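Local coordinates for sulfate permease family protein (Vibrio cholerae, PDB 4DGH) that forms the cytoplasmic STAS domain of a SulP-family membrane protein that probably transports anions such as sulfate, at residues S15-P18 with R19-V23; Q68-E71 with E72-S76; S91-S94 with Q95-K99; K104-E108 with Q109-P113. All blocks are in the same frame, centred on the assembly; numbering follows the deposited sequence. Where two conformers were deposited one is given.

Contact 1: S15-P18 with R19-V23; sequences STLP and RELAV
Pro18 and Leu21 close a type I beta turn, the backbone N of Leu21 reaching the carbonyl O of Pro18 at 3.0 Å, nearly straight at 169°. Arg19 and Glu20 occupy the corners of the turn, and from Leu21 onward the chain runs as a strand. On the inner side, Leu17 and Leu21 meet methyl to methyl, CD2 of Leu17 lying 3.8 Å from CD2 of Leu21, with the two side chains crossing at about a right angle. The other branch of Leu17 reaches further along, its CD1 coming to 4.4 Å from CG2 of Val23. Leu21 has its CG anti to the backbone N (chi1 175°), which turns CD2 back toward Leu17, and its CB lies 4.2 Å from CG of the Pro18 ring. The turn thus leads into 21-25, the first edge strand of the parallel STAS sheet, with Ala22 bonded through its backbone to Ile51 and Ile53 of the adjacent strand. Helix 115-128 covers the same apolar group, Leu123 touching Pro18 and Leu119 touching Leu21. At the corner, Glu20 bends at chi2 (90°) and brings OE1 to 3.6 Å from CB of Pro18. Arg19 turns outward instead, its NH1 forming a salt bridge with Glu47, while the carbonyl O of Leu17 accepts a hydrogen bond from Lys96 of a second subunit.

Contact 2: Q68-E71 with E72-S76; sequences QTLE and EMIQS
Residues 68-71 and 72-76 are successive turns of one alpha-helix, joined by four i to i+4 backbone bonds that begin with Glu72 N to Gln68 O at 3.1 Å and end with Gln75 N to Glu71 O at 2.9 Å. On the buried side, Leu70 and Ile74 lie one turn apart and touch through their ends, CD1 of Leu70 resting 3.8 Å from CD1 of Ile74. Ile74 keeps CG1 beside its own backbone N (chi1 -71°), which directs the ethyl arm back toward the preceding turn and sets CG1 3.3 Å from the carbonyl O of Leu70, the same oxygen that accepts the Ile74 N-H. On another flank, Glu71 is extended, and in one of the two modelled conformers of Gln75 the amide comes near its carboxylate, with OE2 of Glu71 3.2 Å from NE2 of Gln75. Near the end of the stretch, the hydroxyl of Ser76 turns back and donates to the carbonyl O of Met73 at 2.8 Å, giving that oxygen a side-chain partner. Met73, modelled as selenomethionine, packs on Phe38 of helix 32-44. Helix 64-78 is the crossover of the beta-alpha-beta unit between strands 51-55 and 83-87; helix 102-106 packs on its Ile74 side and helix 32-44 along its Met73 side.

Contact 3: S91-S94 with Q95-K99; sequences SRVS and QKLVK
Val93 lies one turn before Leu97, the branch carbon CG of Leu97 resting 4.0 Å from CG1 of Val93 on the buried face of the helix. Leu97 holds CG beside its own backbone N (chi1 -68°), and this brings the branch point to 3.1 Å from the carbonyl O of Val93. That oxygen also accepts the Leu97 N-H at 2.8 Å and thus has both the amide and the CG of one residue close to it. Helix 91-99 follows the third strand of the STAS sheet, 83-87, and leads to the short helix 102-106, on whose Ile102 and Val103 Leu97 also packs. At its start, Asn90 accepts the backbone N-H of Val93 with its side-chain OD1, and the hydroxyl of Ser94 is bonded to the carbonyl O of Asn90. On the exposed flank, the methylene CG of Gln95 lies 3.3 Å from the carbonyl O of Ser91. The backbone bond from Gln95 N to this oxygen is weak, at 3.4 Å, whereas Lys96 N reaches Arg92 O at 3.0 Å. Lys96 bends at chi2 and chi4 and leads away from the preceding turn, its NZ bonded to Met62 O; Arg92 donates through NE to Pro60 O, and Lys99 NZ bonds Thr16 OG1 of a third subunit.

Contact 4: K104-E108 with Q109-P113; sequences KLVGE and QNVYP
Val106, in the last turn of helix 102-106, meets Val111 through one methyl of each, their CG2 atoms 3.7 Å apart and the two side chains crossing at about a right angle. Its carbonyl O takes the ND2 of Asn110 at 2.8 Å in an almost perfectly straight bond (177°). The oxygen lies in the plane of the Asn110 amide, which points one N-H straight at it. Gly107 follows with positive phi (104°) and is the residue at which the chain leaves the helix. Its own carbonyl O receives the backbone N of Asn110 at 3.0 Å. Glu108, an exposed residue, contributes through its carbonyl O, which accepts Val111 N at 3.3 Å and also a hydrogen bond from a bound glycerol, probably from the crystallisation liquor. Strand 111-112 then joins the parallel STAS sheet beside 83-87, where Asn110 and Tyr112 both bond through their backbones to Ile86. Three successive carbonyls are thus each given a donor as the chain leaves the helix, and the nearly straight, in-plane amide bond satisfies a carbonyl at the helix end while holding the rotation of the buried Asn110 side chain.

In the fold
Contact 1 is mostly buried, whereas contacts 2, 3 and 4 each combine an apolar inner face with an exposed flank. Contacts 2 and 3 are both helical, but the i to i+4 bonds are even in contact 2 and two of the four are weak in contact 3. Contacts 1 and 4 are turns leading into the two edge strands of the same sheet, one closed by a backbone bond and the other reinforced by an asparagine amide. The helical contacts meet where Leu70 CD2 lies 4.0 Å from Leu97 CD2, and Ile74 of contact 2 packs on Leu105 and Val106 of contact 4. Within one chain contacts 1 and 3 stand about 28 Å apart between centres, yet they meet across a subunit boundary.

Contact 1: S15-P18 with R19-V23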
loop_
_atom_site.group_PDB
_atom_site.type_symbol
_atom_site.label_atom_id
_atom_site.label_comp_id
_atom_site.label_asym_id
_atom_site.label_seq_id
_atom_site.Cartn_x
_atom_site.Cartn_y
_atom_site.Cartn_z
ATOM N N SER A 15 7.502 -0.088 -30.066
ATOM C CA SER A 15 6.625 0.830 -29.329
ATOM C C SER A 15 6.284 0.263 -27.936
ATOM O O SER A 15 5.932 1.019 -27.020
ATOM C CB SER A 15 5.308 1.068 -30.120
ATOM O OG SER A 15 4.944 -0.140 -30.790
ATOM N N THR A 16 6.404 -1.058 -27.797
ATOM C CA THR A 16 5.985 -1.752 -26.596
ATOM C C THR A 16 7.182 -2.598 -26.094
ATOM O O THR A 16 8.049 -3.038 -26.884
ATOM C CB THR A 16 4.769 -2.670 -26.811
ATOM O OG1 THR A 16 5.125 -3.786 -27.621
ATOM C CG2 THR A 16 3.522 -1.931 -27.361
ATOM N N LEU A 17 7.211 -2.800 -24.775
ATOM C CA LEU A 17 8.250 -3.587 -24.154
ATOM C C LEU A 17 8.088 -4.999 -24.729
ATOM O O LEU A 17 6.948 -5.528 -24.833
ATOM C CB LEU A 17 7.950 -3.679 -22.656
ATOM C CG LEU A 17 8.596 -2.703 -21.670
ATOM C CD1 LEU A 17 8.078 -3.168 -20.289
ATOM C CD2 LEU A 17 10.124 -2.800 -21.734
ATOM N N PRO A 18 9.183 -5.590 -25.178
ATOM C CA PRO A 18 8.992 -6.973 -25.695
ATOM C C PRO A 18 8.662 -7.946 -24.612
ATOM O O PRO A 18 8.974 -7.725 -23.417
ATOM C CB PRO A 18 10.310 -7.320 -26.335
ATOM C CG PRO A 18 11.307 -6.489 -25.553
ATOM C CD PRO A 18 10.601 -5.223 -25.105
ATOM N N ARG A 19 8.025 -9.034 -25.047
ATOM C CA ARG A 19 7.558 -10.071 -24.141
ATOM C C ARG A 19 8.675 -10.612 -23.213
ATOM O O ARG A 19 8.388 -11.038 -22.074
ATOM C CB ARG A 19 7.119 -11.271 -25.009
ATOM C CG ARG A 19 5.810 -11.847 -24.578
ATOM C CD ARG A 19 5.356 -12.834 -25.656
ATOM N NE ARG A 19 6.437 -13.795 -25.772
ATOM C CZ ARG A 19 6.449 -14.932 -25.086
ATOM N NH1 ARG A 19 5.397 -15.233 -24.326
ATOM N NH2 ARG A 19 7.481 -15.763 -25.177
ATOM N N GLU A 20 9.897 -10.686 -23.746
ATOM C CA GLU A 20 11.070 -11.121 -22.983
ATOM C C GLU A 20 11.592 -10.250 -21.856
ATOM O O GLU A 20 12.428 -10.745 -21.106
ATOM C CB GLU A 20 12.273 -11.530 -23.871
ATOM C CG GLU A 20 11.871 -12.598 -24.833
ATOM C CD GLU A 20 11.361 -12.019 -26.131
ATOM O OE1 GLU A 20 10.838 -10.836 -26.243
ATOM O OE2 GLU A 20 11.614 -12.742 -27.098
ATOM N N LEU A 21 11.105 -8.999 -21.708
ATOM C CA LEU A 21 11.716 -8.103 -20.717
ATOM C C LEU A 21 10.625 -7.612 -19.757
ATOM O O LEU A 21 9.540 -7.169 -20.206
ATOM C CB LEU A 21 12.293 -6.928 -21.488
ATOM C CG LEU A 21 12.872 -5.817 -20.626
ATOM C CD1 LEU A 21 14.060 -6.393 -19.871
ATOM C CD2 LEU A 21 13.337 -4.745 -21.561
ATOM N N ALA A 22 10.914 -7.624 -18.461
ATOM C CA ALA A 22 10.026 -7.077 -17.448
ATOM C C ALA A 22 10.829 -6.016 -16.665
ATOM O O ALA A 22 12.071 -5.963 -16.696
ATOM C CB ALA A 22 9.500 -8.188 -16.551
ATOM N N VAL A 23 10.107 -5.146 -15.981
ATOM C CA VAL A 23 10.760 -4.042 -15.291
ATOM C C VAL A 23 9.973 -3.938 -13.978
ATOM O O VAL A 23 8.707 -3.920 -13.986
ATOM C CB VAL A 23 10.622 -2.742 -16.082
ATOM C CG1 VAL A 23 11.152 -1.599 -15.206
ATOM C CG2 VAL A 23 11.397 -2.822 -17.386
#

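Contact 2: Q68-E71 with E72-S76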
loop_
_atom_site.group_PDB
_atom_site.type_symbol
_atom_site.label_atom_id
_atom_site.label_comp_id
_atom_site.label_asym_id
_atom_site.label_seq_id
_atom_site.Cartn_x
_atom_site.Cartn_y
_atom_site.Cartn_z
ATOM N N GLN A 68 18.739 -8.514 2.819
ATOM C CA GLN A 68 18.380 -9.928 2.812
ATOM C C GLN A 68 17.069 -10.152 2.043
ATOM O O GLN A 68 16.900 -11.170 1.389
ATOM C CB GLN A 68 18.270 -10.461 4.231
ATOM C CG GLN A 68 19.655 -10.630 4.853
ATOM C CD GLN A 68 19.583 -10.868 6.354
ATOM O OE1 GLN A 68 19.419 -9.906 7.127
ATOM N NE2 GLN A 68 19.740 -12.125 6.792
ATOM N N THR A 69 16.172 -9.181 2.088
ATOM C CA THR A 69 14.955 -9.244 1.264
ATOM C C THR A 69 15.275 -9.202 -0.214
ATOM O O THR A 69 14.706 -9.978 -1.007
ATOM C CB THR A 69 14.010 -8.111 1.712
ATOM O OG1 THR A 69 13.739 -8.325 3.088
ATOM C CG2 THR A 69 12.662 -8.143 0.997
ATOM N N LEU A 70 16.140 -8.256 -0.618
ATOM C CA LEU A 70 16.512 -8.130 -2.026
ATOM C C LEU A 70 17.238 -9.405 -2.487
ATOM O O LEU A 70 17.037 -9.873 -3.616
ATOM C CB LEU A 70 17.383 -6.895 -2.264
ATOM C CG LEU A 70 17.964 -6.655 -3.619
ATOM C CD1 LEU A 70 16.849 -6.491 -4.665
ATOM C CD2 LEU A 70 18.770 -5.378 -3.704
ATOM N N GLU A 71 18.153 -9.915 -1.647
ATOM C CA GLU A 71 18.814 -11.179 -1.959
ATOM C C GLU A 71 17.847 -12.359 -2.252
ATOM O O GLU A 71 17.990 -13.064 -3.247
ATOM C CB GLU A 71 19.791 -11.525 -0.817
ATOM C CG GLU A 71 20.370 -12.908 -1.036
ATOM C CD GLU A 71 21.379 -13.305 0.017
ATOM O OE1 GLU A 71 21.330 -12.709 1.143
ATOM O OE2 GLU A 71 22.201 -14.232 -0.285
ATOM N N GLU A 72 16.899 -12.580 -1.368
ATOM C CA GLU A 72 15.922 -13.666 -1.471
ATOM C C GLU A 72 15.087 -13.473 -2.731
ATOM O O GLU A 72 14.900 -14.431 -3.472
ATOM C CB GLU A 72 14.981 -13.680 -0.244
ATOM C CG GLU A 72 13.888 -14.742 -0.351
ATOM C CD GLU A 72 13.191 -15.066 0.995
ATOM O OE1 GLU A 72 12.867 -14.122 1.785
ATOM O OE2 GLU A 72 12.937 -16.283 1.277
HETATM N N MSE A 73 14.634 -12.250 -2.994
HETATM C CA MSE A 73 13.902 -11.973 -4.234
HETATM C C MSE A 73 14.686 -12.326 -5.486
HETATM O O MSE A 73 14.167 -12.948 -6.402
HETATM C CB MSE A 73 13.552 -10.484 -4.256
HETATM C CG MSE A 73 12.392 -10.290 -5.219
HETATM SE SE MSE A 73 12.162 -8.351 -5.481
HETATM C CE MSE A 73 10.663 -8.150 -6.701
ATOM N N ILE A 74 15.937 -11.911 -5.544
ATOM C CA ILE A 74 16.755 -12.210 -6.713
ATOM C C ILE A 74 17.008 -13.691 -6.848
ATOM O O ILE A 74 17.050 -14.242 -7.979
ATOM C CB ILE A 74 18.110 -11.467 -6.590
ATOM C CG1 ILE A 74 17.838 -9.960 -6.784
ATOM C CG2 ILE A 74 19.057 -11.983 -7.674
ATOM C CD1 ILE A 74 19.031 -9.109 -6.401
ATOM N N GLN A 75 17.298 -14.344 -5.726
ATOM C CA GLN A 75 17.432 -15.827 -5.720
ATOM C C GLN A 75 16.197 -16.523 -6.304
ATOM O O GLN A 75 16.314 -17.433 -7.068
ATOM C CB GLN A 75 17.729 -16.353 -4.322
ATOM C CG GLN A 75 19.196 -16.158 -3.979
ATOM C CD GLN A 75 19.520 -16.361 -2.508
ATOM O OE1 GLN A 75 18.632 -16.415 -1.654
ATOM N NE2 GLN A 75 20.820 -16.454 -2.206
ATOM N N SER A 76 15.022 -16.053 -5.909
ATOM C CA SER A 76 13.781 -16.604 -6.373
ATOM C C SER A 76 13.576 -16.375 -7.883
ATOM O O SER A 76 13.058 -17.248 -8.555
ATOM C CB SER A 76 12.596 -16.078 -5.544
ATOM O OG SER A 76 12.160 -14.810 -6.054
#

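Contact 3: S91-S94 with Q95-K99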
loop_
_atom_site.group_PDB
_atom_site.type_symbol
_atom_site.label_atom_id
_atom_site.label_comp_id
_atom_site.label_asym_id
_atom_site.label_seq_id
_atom_site.Cartn_x
_atom_site.Cartn_y
_atom_site.Cartn_z
ATOM N N SER A 91 24.643 6.627 -4.834
ATOM C CA SER A 91 26.053 6.361 -4.511
ATOM C C SER A 91 26.221 5.524 -3.262
ATOM O O SER A 91 27.094 4.691 -3.218
ATOM C CB SER A 91 26.908 7.660 -4.440
ATOM O OG SER A 91 26.497 8.509 -3.353
ATOM N N ARG A 92 25.408 5.713 -2.241
ATOM C CA ARG A 92 25.572 4.901 -1.090
ATOM C C ARG A 92 24.993 3.498 -1.184
ATOM O O ARG A 92 25.594 2.531 -0.747
ATOM C CB ARG A 92 25.164 5.632 0.190
ATOM C CG ARG A 92 23.734 5.536 0.567
ATOM C CD ARG A 92 23.559 6.273 1.904
ATOM N NE ARG A 92 22.200 6.753 1.976
ATOM C CZ ARG A 92 21.806 7.865 2.599
ATOM N NH1 ARG A 92 22.684 8.655 3.245
ATOM N NH2 ARG A 92 20.509 8.194 2.586
ATOM N N VAL A 93 23.772 3.370 -1.687
ATOM C CA VAL A 93 23.248 2.037 -1.924
ATOM C C VAL A 93 24.180 1.256 -2.883
ATOM O O VAL A 93 24.310 0.036 -2.711
ATOM C CB VAL A 93 21.842 2.128 -2.521
ATOM C CG1 VAL A 93 21.272 0.757 -2.862
ATOM C CG2 VAL A 93 20.926 2.831 -1.466
ATOM N N SER A 94 24.745 1.937 -3.874
ATOM C CA SER A 94 25.714 1.276 -4.827
ATOM C C SER A 94 26.874 0.591 -4.029
ATOM O O SER A 94 27.201 -0.541 -4.282
ATOM C CB SER A 94 26.319 2.290 -5.802
ATOM O OG SER A 94 25.384 2.626 -6.805
ATOM N N GLN A 95 27.477 1.307 -3.102
ATOM C CA GLN A 95 28.541 0.701 -2.206
ATOM C C GLN A 95 27.988 -0.439 -1.383
ATOM O O GLN A 95 28.668 -1.437 -1.229
ATOM C CB GLN A 95 29.210 1.709 -1.239
ATOM C CG GLN A 95 29.578 3.044 -1.900
ATOM C CD GLN A 95 29.976 4.179 -0.913
ATOM O OE1 GLN A 95 29.380 5.284 -0.907
ATOM N NE2 GLN A 95 31.005 3.928 -0.127
ATOM N N LYS A 96 26.772 -0.278 -0.837
ATOM C CA LYS A 96 26.169 -1.345 -0.023
ATOM C C LYS A 96 25.935 -2.606 -0.851
ATOM O O LYS A 96 26.135 -3.707 -0.370
ATOM C CB LYS A 96 24.804 -0.930 0.544
ATOM C CG LYS A 96 24.720 -0.676 1.979
ATOM C CD LYS A 96 24.322 -1.899 2.735
ATOM C CE LYS A 96 24.803 -1.575 4.108
ATOM N NZ LYS A 96 23.800 -0.743 4.779
ATOM N N LEU A 97 25.461 -2.451 -2.096
ATOM C CA LEU A 97 25.180 -3.591 -2.946
ATOM C C LEU A 97 26.494 -4.455 -3.174
ATOM O O LEU A 97 26.429 -5.686 -3.245
ATOM C CB LEU A 97 24.653 -3.123 -4.301
ATOM C CG LEU A 97 23.213 -2.441 -4.240
ATOM C CD1 LEU A 97 22.770 -2.211 -5.674
ATOM C CD2 LEU A 97 22.224 -3.328 -3.510
ATOM N N VAL A 98 27.625 -3.765 -3.306
ATOM C CA VAL A 98 28.931 -4.439 -3.488
ATOM C C VAL A 98 29.288 -5.142 -2.161
ATOM O O VAL A 98 29.408 -6.371 -2.115
ATOM C CB VAL A 98 30.034 -3.438 -3.868
ATOM C CG1 VAL A 98 31.444 -4.119 -3.830
ATOM C CG2 VAL A 98 29.760 -2.877 -5.267
ATOM N N LYS A 99 29.309 -4.389 -1.077
ATOM C CA LYS A 99 29.724 -4.959 0.209
ATOM C C LYS A 99 28.853 -6.129 0.664
ATOM O O LYS A 99 29.361 -7.048 1.293
ATOM C CB LYS A 99 29.743 -3.900 1.335
ATOM C CG LYS A 99 30.465 -2.572 1.012
ATOM C CD LYS A 99 30.822 -1.757 2.280
ATOM C CE LYS A 99 29.690 -1.720 3.349
ATOM N NZ LYS A 99 28.617 -0.690 3.147
#

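Contact 4: K104-E108 with Q109-P113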
loop_
_atom_site.group_PDB
_atom_site.type_symbol
_atom_site.label_atom_id
_atom_site.label_comp_id
_atom_site.label_asym_id
_atom_site.label_seq_id
_atom_site.Cartn_x
_atom_site.Cartn_y
_atom_site.Cartn_z
ATOM N N LYS A 104 27.780 -9.419 -6.693
ATOM C CA LYS A 104 28.214 -10.805 -6.932
ATOM C C LYS A 104 27.077 -11.600 -7.451
ATOM O O LYS A 104 27.203 -12.242 -8.478
ATOM C CB LYS A 104 28.736 -11.482 -5.637
ATOM C CG LYS A 104 29.108 -12.948 -5.852
ATOM C CD LYS A 104 29.129 -13.725 -4.543
ATOM C CE LYS A 104 29.544 -15.159 -4.825
ATOM N NZ LYS A 104 30.066 -15.753 -3.574
ATOM N N LEU A 105 25.933 -11.525 -6.768
ATOM C CA LEU A 105 24.801 -12.351 -7.134
ATOM C C LEU A 105 24.328 -12.103 -8.538
ATOM O O LEU A 105 24.022 -13.034 -9.258
ATOM C CB LEU A 105 23.669 -12.062 -6.165
ATOM C CG LEU A 105 22.389 -12.858 -6.212
ATOM C CD1 LEU A 105 22.745 -14.354 -6.310
ATOM C CD2 LEU A 105 21.588 -12.461 -4.948
ATOM N N VAL A 106 24.205 -10.848 -8.940
ATOM C CA VAL A 106 23.656 -10.656 -10.252
ATOM C C VAL A 106 24.716 -10.550 -11.341
ATOM O O VAL A 106 24.405 -10.716 -12.522
ATOM C CB VAL A 106 22.759 -9.408 -10.399
ATOM C CG1 VAL A 106 21.498 -9.459 -9.491
ATOM C CG2 VAL A 106 23.580 -8.187 -10.174
ATOM N N GLY A 107 25.960 -10.274 -10.939
ATOM C CA GLY A 107 27.035 -10.164 -11.929
ATOM C C GLY A 107 27.346 -8.673 -12.127
ATOM O O GLY A 107 26.439 -7.884 -12.343
ATOM N N GLU A 108 28.629 -8.256 -12.007
ATOM C CA GLU A 108 29.013 -6.806 -12.199
ATOM C C GLU A 108 28.515 -6.253 -13.499
ATOM O O GLU A 108 28.146 -5.071 -13.559
ATOM C CB GLU A 108 30.561 -6.573 -12.248
ATOM C CG GLU A 108 31.227 -7.406 -11.200
ATOM C CD GLU A 108 32.757 -7.458 -11.241
ATOM O OE1 GLU A 108 33.375 -7.181 -12.317
ATOM O OE2 GLU A 108 33.297 -7.825 -10.128
ATOM N N GLN A 109 28.536 -7.081 -14.532
ATOM C CA GLN A 109 28.206 -6.615 -15.886
ATOM C C GLN A 109 26.666 -6.296 -16.022
ATOM O O GLN A 109 26.241 -5.662 -16.986
ATOM C CB GLN A 109 28.672 -7.617 -16.942
ATOM C CG GLN A 109 27.933 -8.974 -16.897
ATOM C CD GLN A 109 28.505 -9.999 -15.846
ATOM O OE1 GLN A 109 29.122 -9.656 -14.831
ATOM N NE2 GLN A 109 28.327 -11.267 -16.147
ATOM N N ASN A 110 25.884 -6.719 -15.025
ATOM C CA ASN A 110 24.434 -6.538 -15.040
ATOM C C ASN A 110 23.965 -5.439 -14.105
ATOM O O ASN A 110 22.761 -5.342 -13.840
ATOM C CB ASN A 110 23.820 -7.889 -14.670
ATOM C CG ASN A 110 24.121 -8.922 -15.738
ATOM O OD1 ASN A 110 24.141 -8.621 -16.940
ATOM N ND2 ASN A 110 24.378 -10.149 -15.304
ATOM N N VAL A 111 24.900 -4.620 -13.600
ATOM C CA VAL A 111 24.549 -3.500 -12.730
ATOM C C VAL A 111 24.826 -2.152 -13.483
ATOM O O VAL A 111 25.895 -1.984 -14.051
ATOM C CB VAL A 111 25.336 -3.545 -11.379
ATOM C CG1 VAL A 111 24.903 -2.361 -10.460
ATOM C CG2 VAL A 111 25.028 -4.840 -10.647
ATOM N N TYR A 112 23.830 -1.288 -13.562
ATOM C CA TYR A 112 23.872 -0.075 -14.398
ATOM C C TYR A 112 23.620 1.138 -13.568
ATOM O O TYR A 112 22.711 1.136 -12.746
ATOM C CB TYR A 112 22.821 -0.179 -15.523
ATOM C CG TYR A 112 23.139 -1.266 -16.518
ATOM C CD1 TYR A 112 23.969 -1.000 -17.604
ATOM C CD2 TYR A 112 22.729 -2.608 -16.301
ATOM C CE1 TYR A 112 24.319 -1.964 -18.523
ATOM C CE2 TYR A 112 23.051 -3.579 -17.238
ATOM C CZ TYR A 112 23.860 -3.239 -18.329
ATOM O OH TYR A 112 24.236 -4.207 -19.231
ATOM N N PRO A 113 24.407 2.219 -13.782
ATOM C CA PRO A 113 24.127 3.427 -13.037
ATOM C C PRO A 113 22.748 4.003 -13.334
ATOM O O PRO A 113 22.150 4.558 -12.421
ATOM C CB PRO A 113 25.252 4.413 -13.488
ATOM C CG PRO A 113 26.339 3.519 -13.943
ATOM C CD PRO A 113 25.652 2.313 -14.587
#